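Long-range contacts in PKS (Streptomyces sp. CNQ431, PDB 5YDA), which is the acyltransferase domain of a modular polyketide synthase, broadly selective, and probably loads acyl extender units onto the carrier protein during splenocin assembly: residues Leu34-Arg39 with His79-Ser84; Gly211-Asp216 with Leu316-Pro321. All coordinates share one frame; numbering follows the deposited sequence.

Interaction 1 (Leu34-Arg39 with His79-Ser84); sequences LPVSAR and HRLTVS
Leu34 and Val83 face each other at one end of a two-stranded antiparallel sheet in the CurL-like region, consistent with the linker that precedes the acyltransferase in polyketide synthases. Their apolar side chains pack closely: Val83 CG2 rests 3.7 Å from Leu34 CB and also reaches its CG and CD1. One step along the same face, Val36 and Leu81 run side by side. With CG between the backbone N and the carbonyl carbon (chi1 61°), Leu81 brings its CD1 over to Val36, 4.0 Å from CB and CG2 alike. Beneath this layer Leu34, Val36 and Ala38 each exchange a pair of backbone hydrogen bonds with Val83, Leu81 and His79; Ala38 N donates to His79 O at 2.8 Å. The Arg39 end is the more open to solvent: Arg39 is exposed and His79 partly so, its ring approaching Arg39 O obliquely, with CD2 3.6 Å away. On the face of Pro35, Ser37, Arg80 and Thr82, Arg80 extends past Ser37 to a salt bridge with Asp424 and a cation-pi contact with Trp419. Helix 407-420 thus covers this face beside helix 63-72, which also reaches Leu34, while helix 43-56 packs Leu44 against Val36, Ala38 and His79.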
loop_
_atom_site.group_PDB
_atom_site.type_symbol
_atom_site.label_atom_id
_atom_site.label_comp_id
_atom_site.label_asym_id
_atom_site.label_seq_id
_atom_site.Cartn_x
_atom_site.Cartn_y
_atom_site.Cartn_z
ATOM N N LEU A 34 -20.003 2.345 -12.299
ATOM C CA LEU A 34 -21.088 3.264 -12.634
ATOM C C LEU A 34 -21.004 4.508 -11.758
ATOM O O LEU A 34 -21.190 4.407 -10.533
ATOM C CB LEU A 34 -22.447 2.588 -12.453
ATOM C CG LEU A 34 -22.660 1.255 -13.174
ATOM C CD1 LEU A 34 -24.076 0.773 -12.977
ATOM C CD2 LEU A 34 -22.342 1.377 -14.655
ATOM N N PRO A 35 -20.745 5.690 -12.318
ATOM C CA PRO A 35 -20.694 6.913 -11.505
ATOM C C PRO A 35 -22.057 7.564 -11.338
ATOM O O PRO A 35 -22.893 7.567 -12.245
ATOM C CB PRO A 35 -19.775 7.822 -12.328
ATOM C CG PRO A 35 -20.094 7.445 -13.756
ATOM C CD PRO A 35 -20.388 5.945 -13.728
ATOM N N VAL A 36 -22.269 8.134 -10.153
ATOM C CA VAL A 36 -23.485 8.863 -9.808
ATOM C C VAL A 36 -23.068 10.131 -9.082
ATOM O O VAL A 36 -22.291 10.069 -8.122
ATOM C CB VAL A 36 -24.430 8.040 -8.910
ATOM C CG1 VAL A 36 -25.746 8.773 -8.708
ATOM C CG2 VAL A 36 -24.657 6.643 -9.472
ATOM N N SER A 37 -23.582 11.277 -9.525
ATOM C CA SER A 37 -23.286 12.539 -8.864
ATOM C C SER A 37 -24.536 13.402 -8.777
ATOM O O SER A 37 -25.306 13.496 -9.736
ATOM C CB SER A 37 -22.179 13.313 -9.590
ATOM O OG SER A 37 -22.551 13.626 -10.914
ATOM N N ALA A 38 -24.725 14.032 -7.619
ATOM C CA ALA A 38 -25.849 14.931 -7.382
ATOM C C ALA A 38 -25.325 16.233 -6.794
ATOM O O ALA A 38 -24.112 16.438 -6.723
ATOM C CB ALA A 38 -26.879 14.285 -6.449
ATOM N N ARG A 39 -26.220 17.121 -6.370
ATOM C CA ARG A 39 -25.811 18.382 -5.769
ATOM C C ARG A 39 -25.947 18.385 -4.254
ATOM O O ARG A 39 -25.467 19.320 -3.610
ATOM C CB ARG A 39 -26.628 19.547 -6.347
ATOM C CG ARG A 39 -25.957 20.291 -7.504
ATOM C CD ARG A 39 -26.672 21.617 -7.822
ATOM N NE ARG A 39 -26.478 22.637 -6.781
ATOM C CZ ARG A 39 -25.449 23.481 -6.724
ATOM N NH1 ARG A 39 -24.495 23.455 -7.649
ATOM N NH2 ARG A 39 -25.376 24.365 -5.733
ATOM N N HIS A 79 -21.354 15.837 -5.091
ATOM C CA HIS A 79 -21.592 14.669 -4.252
ATOM C C HIS A 79 -21.628 13.428 -5.136
ATOM O O HIS A 79 -22.477 13.325 -6.027
ATOM C CB HIS A 79 -22.899 14.820 -3.476
ATOM C CG HIS A 79 -22.853 15.868 -2.406
ATOM N ND1 HIS A 79 -22.845 15.558 -1.064
ATOM C CD2 HIS A 79 -22.822 17.218 -2.480
ATOM C CE1 HIS A 79 -22.802 16.672 -0.356
ATOM N NE2 HIS A 79 -22.789 17.694 -1.191
ATOM N N ARG A 80 -20.721 12.481 -4.885
ATOM C CA ARG A 80 -20.504 11.362 -5.791
ATOM C C ARG A 80 -20.538 10.031 -5.055
ATOM O O ARG A 80 -20.135 9.938 -3.893
ATOM C CB ARG A 80 -19.155 11.478 -6.506
ATOM C CG ARG A 80 -18.910 12.809 -7.146
ATOM C CD ARG A 80 -17.578 12.848 -7.886
ATOM N NE ARG A 80 -17.497 14.056 -8.704
ATOM C CZ ARG A 80 -16.427 14.446 -9.386
ATOM N NH1 ARG A 80 -15.308 13.725 -9.365
ATOM N NH2 ARG A 80 -16.481 15.565 -10.102
ATOM N N LEU A 81 -21.003 8.997 -5.756
ATOM C CA LEU A 81 -20.759 7.614 -5.357
ATOM C C LEU A 81 -20.669 6.753 -6.612
ATOM O O LEU A 81 -21.011 7.182 -7.714
ATOM C CB LEU A 81 -21.832 7.085 -4.391
ATOM C CG LEU A 81 -23.320 6.980 -4.749
ATOM C CD1 LEU A 81 -23.631 5.836 -5.707
ATOM C CD2 LEU A 81 -24.124 6.821 -3.463
ATOM N N THR A 82 -20.194 5.525 -6.437
ATOM C CA THR A 82 -20.106 4.583 -7.537
ATOM C C THR A 82 -20.551 3.221 -7.048
ATOM O O THR A 82 -20.545 2.942 -5.848
ATOM C CB THR A 82 -18.689 4.441 -8.117
ATOM O OG1 THR A 82 -17.815 3.893 -7.118
ATOM C CG2 THR A 82 -18.149 5.773 -8.630
ATOM N N VAL A 83 -20.939 2.376 -8.004
ATOM C CA VAL A 83 -21.072 0.942 -7.796
ATOM C C VAL A 83 -20.207 0.247 -8.836
ATOM O O VAL A 83 -19.876 0.823 -9.873
ATOM C CB VAL A 83 -22.540 0.466 -7.886
ATOM C CG1 VAL A 83 -23.379 1.145 -6.815
ATOM C CG2 VAL A 83 -23.112 0.745 -9.276
ATOM N N SER A 84 -19.808 -0.981 -8.527
ATOM C CA SER A 84 -19.145 -1.872 -9.464
ATOM C C SER A 84 -20.080 -3.034 -9.764
ATOM O O SER A 84 -20.719 -3.567 -8.852
ATOM C CB SER A 84 -17.837 -2.422 -8.885
ATOM O OG SER A 84 -16.946 -1.378 -8.557
#

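Interaction 2 (Gly211-Asp216 with Leu316-Pro321)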
loop_
_atom_site.group_PDB
_atom_site.type_symbol
_atom_site.label_atom_id
_atom_site.label_comp_id
_atom_site.label_asym_id
_atom_site.label_seq_id
_atom_site.Cartn_x
_atom_site.Cartn_y
_atom_site.Cartn_z
ATOM N N GLY A 211 11.321 7.638 -8.948
ATOM C CA GLY A 211 12.442 7.836 -9.836
ATOM C C GLY A 211 13.794 7.833 -9.161
ATOM O O GLY A 211 14.817 7.894 -9.854
ATOM N N VAL A 212 13.831 7.765 -7.828
ATOM C CA VAL A 212 15.100 7.745 -7.107
ATOM C C VAL A 212 15.937 6.550 -7.527
ATOM O O VAL A 212 17.159 6.656 -7.695
ATOM C CB VAL A 212 14.841 7.749 -5.593
ATOM C CG1 VAL A 212 16.140 7.597 -4.824
ATOM C CG2 VAL A 212 14.130 9.028 -5.214
ATOM N N MET A 213 15.301 5.392 -7.688
ATOM C CA MET A 213 15.965 4.167 -8.098
ATOM C C MET A 213 15.317 3.654 -9.373
ATOM O O MET A 213 14.146 3.926 -9.643
ATOM C CB MET A 213 15.865 3.065 -7.029
ATOM C CG MET A 213 16.631 3.303 -5.767
ATOM S SD MET A 213 16.128 2.108 -4.497
ATOM C CE MET A 213 16.875 2.930 -3.103
ATOM N N GLU A 214 16.079 2.876 -10.131
ATOM C CA GLU A 214 15.538 2.141 -11.263
ATOM C C GLU A 214 15.104 0.767 -10.778
ATOM O O GLU A 214 15.860 0.090 -10.067
ATOM C CB GLU A 214 16.576 2.014 -12.380
ATOM C CG GLU A 214 17.119 3.359 -12.847
ATOM C CD GLU A 214 18.263 3.233 -13.857
ATOM O OE1 GLU A 214 18.508 2.115 -14.366
ATOM O OE2 GLU A 214 18.917 4.263 -14.137
ATOM N N ILE A 215 13.890 0.356 -11.165
ATOM C CA ILE A 215 13.324 -0.883 -10.636
ATOM C C ILE A 215 14.261 -2.055 -10.913
ATOM O O ILE A 215 14.519 -2.879 -10.024
ATOM C CB ILE A 215 11.898 -1.118 -11.194
ATOM C CG1 ILE A 215 11.304 -2.414 -10.647
ATOM C CG2 ILE A 215 11.870 -1.152 -12.726
ATOM C CD1 ILE A 215 11.188 -2.457 -9.132
ATOM N N ASP A 216 14.838 -2.117 -12.124
ATOM C CA ASP A 216 15.701 -3.250 -12.467
ATOM C C ASP A 216 16.955 -3.306 -11.602
ATOM O O ASP A 216 17.451 -4.398 -11.304
ATOM C CB ASP A 216 16.108 -3.193 -13.944
ATOM C CG ASP A 216 14.974 -3.551 -14.883
ATOM O OD1 ASP A 216 13.818 -3.716 -14.425
ATOM O OD2 ASP A 216 15.236 -3.659 -16.095
ATOM N N LEU A 316 23.611 1.112 -7.241
ATOM C CA LEU A 316 22.418 1.789 -7.747
ATOM C C LEU A 316 22.737 3.164 -8.322
ATOM O O LEU A 316 23.533 3.917 -7.758
ATOM C CB LEU A 316 21.384 1.964 -6.634
ATOM C CG LEU A 316 20.945 0.752 -5.815
ATOM C CD1 LEU A 316 20.081 1.239 -4.661
ATOM C CD2 LEU A 316 20.177 -0.210 -6.709
ATOM N N THR A 317 22.052 3.515 -9.405
ATOM C CA THR A 317 22.067 4.876 -9.935
ATOM C C THR A 317 20.974 5.693 -9.245
ATOM O O THR A 317 19.805 5.659 -9.645
ATOM C CB THR A 317 21.870 4.857 -11.448
ATOM O OG1 THR A 317 22.936 4.114 -12.052
ATOM C CG2 THR A 317 21.859 6.278 -12.002
ATOM N N LEU A 318 21.351 6.447 -8.217
ATOM C CA LEU A 318 20.393 7.246 -7.462
ATOM C C LEU A 318 20.188 8.614 -8.105
ATOM O O LEU A 318 21.147 9.278 -8.502
ATOM C CB LEU A 318 20.865 7.411 -6.021
ATOM C CG LEU A 318 21.126 6.113 -5.266
ATOM C CD1 LEU A 318 21.746 6.423 -3.913
ATOM C CD2 LEU A 318 19.823 5.314 -5.107
ATOM N N ARG A 319 18.935 9.031 -8.199
ATOM C CA ARG A 319 18.544 10.306 -8.777
ATOM C C ARG A 319 17.636 11.036 -7.797
ATOM O O ARG A 319 17.019 10.411 -6.929
ATOM C CB ARG A 319 17.815 10.122 -10.119
ATOM C CG ARG A 319 18.687 9.618 -11.273
ATOM C CD ARG A 319 17.827 9.386 -12.521
ATOM N NE ARG A 319 18.594 9.012 -13.711
ATOM C CZ ARG A 319 18.902 7.760 -14.052
ATOM N NH1 ARG A 319 18.527 6.739 -13.283
ATOM N NH2 ARG A 319 19.592 7.527 -15.164
ATOM N N PRO A 320 17.555 12.365 -7.899
ATOM C CA PRO A 320 16.613 13.088 -7.040
ATOM C C PRO A 320 15.200 12.669 -7.342
ATOM O O PRO A 320 14.869 12.297 -8.487
ATOM C CB PRO A 320 16.858 14.563 -7.421
ATOM C CG PRO A 320 18.125 14.589 -8.199
ATOM C CD PRO A 320 18.329 13.244 -8.790
ATOM N N PRO A 321 14.304 12.706 -6.349
ATOM C CA PRO A 321 12.936 12.246 -6.595
ATOM C C PRO A 321 12.215 13.159 -7.567
ATOM O O PRO A 321 12.280 14.386 -7.468
ATOM C CB PRO A 321 12.288 12.288 -5.209
ATOM C CG PRO A 321 13.092 13.318 -4.473
ATOM C CD PRO A 321 14.500 13.098 -4.942
HETATM O O HOH W 1 17.190 6.403 -10.584
HETATM O O HOH W 2 18.695 2.684 -9.268
#
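This is a loop-to-loop contact near the surface of the acyltransferase domain, joining the Schellman-terminated end of helix 201-210 and the turn into helix 215-231 to the irregular segment between helix 306-313 and strand 325-327. Gly211 makes the Schellman turn with a positive phi of 89°, and Glu214 occupies the N-cap position of the next helix; the short link between them, residues 211-214, meets residues 316-321. Its central backbone tie is Arg319 N to Val212 O, 3.0 Å, with the donor in the carbonyl plane on a lone pair. A CA-H...O contact from Val212 CA to Arg319 O runs in the reverse direction.

Apolar groups fill the inner side. Val212 CG2 packs 3.7 Å from Pro321 CB, while Met213, extended beyond CG, lies alongside Leu318, its CG 3.8 Å from Leu318 CD2. The same methionine crosses Leu316, whose CD1 meets Met213 CE at 3.9 Å. Helix 201-210 backs Met213 through Tyr204, Ala207 and Cys208, and Ala339 of helix 336-339 touches both Val212 and Pro321.

The outer side is polar and hydrated. One water accepts from Glu214 N and donates to Thr317 O, bridging the backbones; another accepts from Arg319 NH1 at 3.0 Å and lies within hydrogen-bonding distance of Gly211 O and Thr317 O. Thr317 CG2 sits over one face of the guanidinium, offset toward its rim. This methyl and the in-plane partners at the edge probably limit rotation of the group. Carboxylate and guanidinium are nearly coplanar, 24° apart, and Glu214 OE2 offers its anti lone pair to Arg319 NH1 in a salt bridge of 2.6 Å, straight at 170°.

Followed from the N terminus, the chain first closes interaction 1: strand 32-38 leads into helices 43-56 and 63-72 before strand 79-85 returns to pair with it, an excursion that holds two helices and no strand. Interaction 2 opens only afterwards, so the two loops lie in series and neither nest nor cross. Its closure spans about a hundred residues, including helix 215-231 and the four-stranded antiparallel sheet. The centres of interactions 1 and 2 are about 39 Å apart, without touching. Interaction 1 is the pairing that makes the two-stranded sheet of the CurL-like region; interaction 2 ties the link between helices 201-210 and 215-231 to the loop leading from helix 306-313 to strand 325-327.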